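P450 epoxidase (Sorangium cellulosum, PDB 1Q5D) is a haem-binding protein of the cytochrome P450 family, with the mainly helical fold of that family. Local coordinates at residues F265-L270 / P387-K392. Sequence-based numbering, arbitrary orientation.
Sequences FAVLNL and PEMKLK
The CA atoms of Leu268 and Leu391 are the nearest across the two segments, 7.9 Å apart, where helix 257-272 passes strand 390-391. In the cytochrome P450 fold this helix is the C-terminal part of the long helix that crosses the molecule beside the haem; the strand belongs to a small antiparallel sheet, paired with strand 406-412 through backbone bonds between Lys390 and Ile412. The helix and sheet meet through two apolar side-chain pairs, with a modest 99 Å² buried in all. Met389 and Leu391 both start toward the helix, while Lys390 between them is exposed. Met389 is extended through its first two torsions (chi1 -178°), which carries the thioether well out from the loop; its SD comes within 4.3 Å of Val267 CG1. Ile382 of helix 368-385 and Val411 also touch Met389, so the sulfur side chain lies where two helices and the sheet converge. In the second pair the branches meet methyl to methyl, Leu268 CD1 4.3 Å from Leu391 CD1. The side chain of Leu268 leaves the backbone away from the strand, and chi2 of 49° brings CD1 back to it. Leu268 also touches Pro395, and Leu391 packs on Leu409 of strand 406-412. Within the helix, Asn269 ND2 reaches back one turn to Phe265 O at 2.9 Å, from above the carbonyl plane, on the face opposite the helical donor Asn269 N.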
loop_
_atom_site.group_PDB
_atom_site.type_symbol
_atom_site.label_atom_id
_atom_site.label_comp_id
_atom_site.label_asym_id
_atom_site.label_seq_id
_atom_site.Cartn_x
_atom_site.Cartn_y
_atom_site.Cartn_z
ATOM N N PHE A 265 -8.374 -7.678 4.273
ATOM C CA PHE A 265 -9.488 -6.801 4.613
ATOM C C PHE A 265 -10.717 -7.150 3.734
ATOM O O PHE A 265 -11.860 -7.060 4.177
ATOM C CB PHE A 265 -9.105 -5.342 4.374
ATOM C CG PHE A 265 -8.475 -4.643 5.569
ATOM C CD1 PHE A 265 -7.337 -5.145 6.184
ATOM C CD2 PHE A 265 -9.008 -3.465 6.041
ATOM C CE1 PHE A 265 -6.750 -4.471 7.275
ATOM C CE2 PHE A 265 -8.431 -2.788 7.132
ATOM C CZ PHE A 265 -7.299 -3.302 7.739
ATOM N N ALA A 266 -10.477 -7.542 2.490
ATOM C CA ALA A 266 -11.590 -7.884 1.595
ATOM C C ALA A 266 -12.340 -9.101 2.113
ATOM O O ALA A 266 -13.574 -9.079 2.198
ATOM C CB ALA A 266 -11.100 -8.099 0.151
ATOM N N VAL A 267 -11.599 -10.146 2.472
ATOM C CA VAL A 267 -12.189 -11.362 3.023
ATOM C C VAL A 267 -12.911 -11.061 4.331
ATOM O O VAL A 267 -14.036 -11.510 4.538
ATOM C CB VAL A 267 -11.121 -12.470 3.256
ATOM C CG1 VAL A 267 -11.682 -13.581 4.140
ATOM C CG2 VAL A 267 -10.611 -13.047 1.906
ATOM N N LEU A 268 -12.264 -10.289 5.206
ATOM C CA LEU A 268 -12.868 -9.894 6.478
ATOM C C LEU A 268 -14.204 -9.185 6.260
ATOM O O LEU A 268 -15.215 -9.518 6.895
ATOM C CB LEU A 268 -11.919 -8.980 7.267
ATOM C CG LEU A 268 -12.496 -8.405 8.564
ATOM C CD1 LEU A 268 -13.152 -9.510 9.408
ATOM C CD2 LEU A 268 -11.409 -7.696 9.372
ATOM N N ASN A 269 -14.204 -8.197 5.375
ATOM C CA ASN A 269 -15.387 -7.397 5.146
ATOM C C ASN A 269 -16.512 -8.150 4.457
ATOM O O ASN A 269 -17.673 -7.832 4.668
ATOM C CB ASN A 269 -15.045 -6.107 4.395
ATOM C CG ASN A 269 -14.574 -5.015 5.325
ATOM O OD1 ASN A 269 -15.376 -4.342 5.976
ATOM N ND2 ASN A 269 -13.269 -4.824 5.387
ATOM N N LEU A 270 -16.171 -9.158 3.664
ATOM C CA LEU A 270 -17.189 -9.981 3.013
ATOM C C LEU A 270 -17.757 -11.018 3.982
ATOM O O LEU A 270 -18.932 -11.364 3.899
ATOM C CB LEU A 270 -16.635 -10.649 1.744
ATOM C CG LEU A 270 -16.416 -9.679 0.586
ATOM C CD1 LEU A 270 -15.674 -10.342 -0.602
ATOM C CD2 LEU A 270 -17.731 -9.040 0.123
ATOM N N PRO A 387 -17.544 -21.333 -0.415
ATOM C CA PRO A 387 -18.619 -20.335 -0.288
ATOM C C PRO A 387 -19.232 -20.229 1.112
ATOM O O PRO A 387 -19.859 -19.219 1.430
ATOM C CB PRO A 387 -19.676 -20.830 -1.289
ATOM C CG PRO A 387 -19.407 -22.290 -1.421
ATOM C CD PRO A 387 -17.898 -22.417 -1.351
ATOM N N GLU A 388 -19.057 -21.263 1.926
ATOM C CA GLU A 388 -19.604 -21.288 3.281
ATOM C C GLU A 388 -18.585 -20.859 4.345
ATOM O O GLU A 388 -18.844 -20.998 5.539
ATOM C CB GLU A 388 -20.143 -22.685 3.609
ATOM C CG GLU A 388 -21.027 -23.290 2.520
ATOM C CD GLU A 388 -22.216 -22.409 2.166
ATOM O OE1 GLU A 388 -22.825 -21.817 3.087
ATOM O OE2 GLU A 388 -22.540 -22.303 0.963
ATOM N N MET A 389 -17.435 -20.344 3.910
ATOM C CA MET A 389 -16.384 -19.890 4.829
ATOM C C MET A 389 -16.928 -18.985 5.936
ATOM O O MET A 389 -17.754 -18.115 5.678
ATOM C CB MET A 389 -15.292 -19.148 4.051
ATOM C CG MET A 389 -14.117 -18.657 4.890
ATOM S SD MET A 389 -12.939 -17.659 3.900
ATOM C CE MET A 389 -13.360 -18.200 2.258
ATOM N N LYS A 390 -16.458 -19.188 7.165
ATOM C CA LYS A 390 -16.892 -18.379 8.301
ATOM C C LYS A 390 -15.709 -17.951 9.148
ATOM O O LYS A 390 -14.726 -18.678 9.257
ATOM C CB LYS A 390 -17.849 -19.175 9.198
ATOM C CG LYS A 390 -19.249 -19.379 8.640
ATOM C CD LYS A 390 -20.301 -19.391 9.756
ATOM C CE LYS A 390 -20.006 -20.445 10.825
ATOM N NZ LYS A 390 -21.192 -20.669 11.721
ATOM N N LEU A 391 -15.822 -16.776 9.759
ATOM C CA LEU A 391 -14.860 -16.294 10.749
ATOM C C LEU A 391 -14.816 -17.204 11.977
ATOM O O LEU A 391 -15.843 -17.430 12.622
ATOM C CB LEU A 391 -15.262 -14.889 11.208
ATOM C CG LEU A 391 -14.257 -13.748 11.096
ATOM C CD1 LEU A 391 -14.677 -12.584 11.993
ATOM C CD2 LEU A 391 -12.842 -14.222 11.423
ATOM N N LYS A 392 -13.633 -17.712 12.317
ATOM C CA LYS A 392 -13.499 -18.546 13.508
ATOM C C LYS A 392 -13.528 -17.699 14.772
ATOM O O LYS A 392 -14.106 -18.097 15.785
ATOM C CB LYS A 392 -12.214 -19.379 13.472
ATOM C CG LYS A 392 -12.245 -20.574 14.421
ATOM C CD LYS A 392 -10.848 -21.008 14.821
ATOM C CE LYS A 392 -10.883 -22.347 15.546
ATOM N NZ LYS A 392 -9.567 -23.046 15.461
#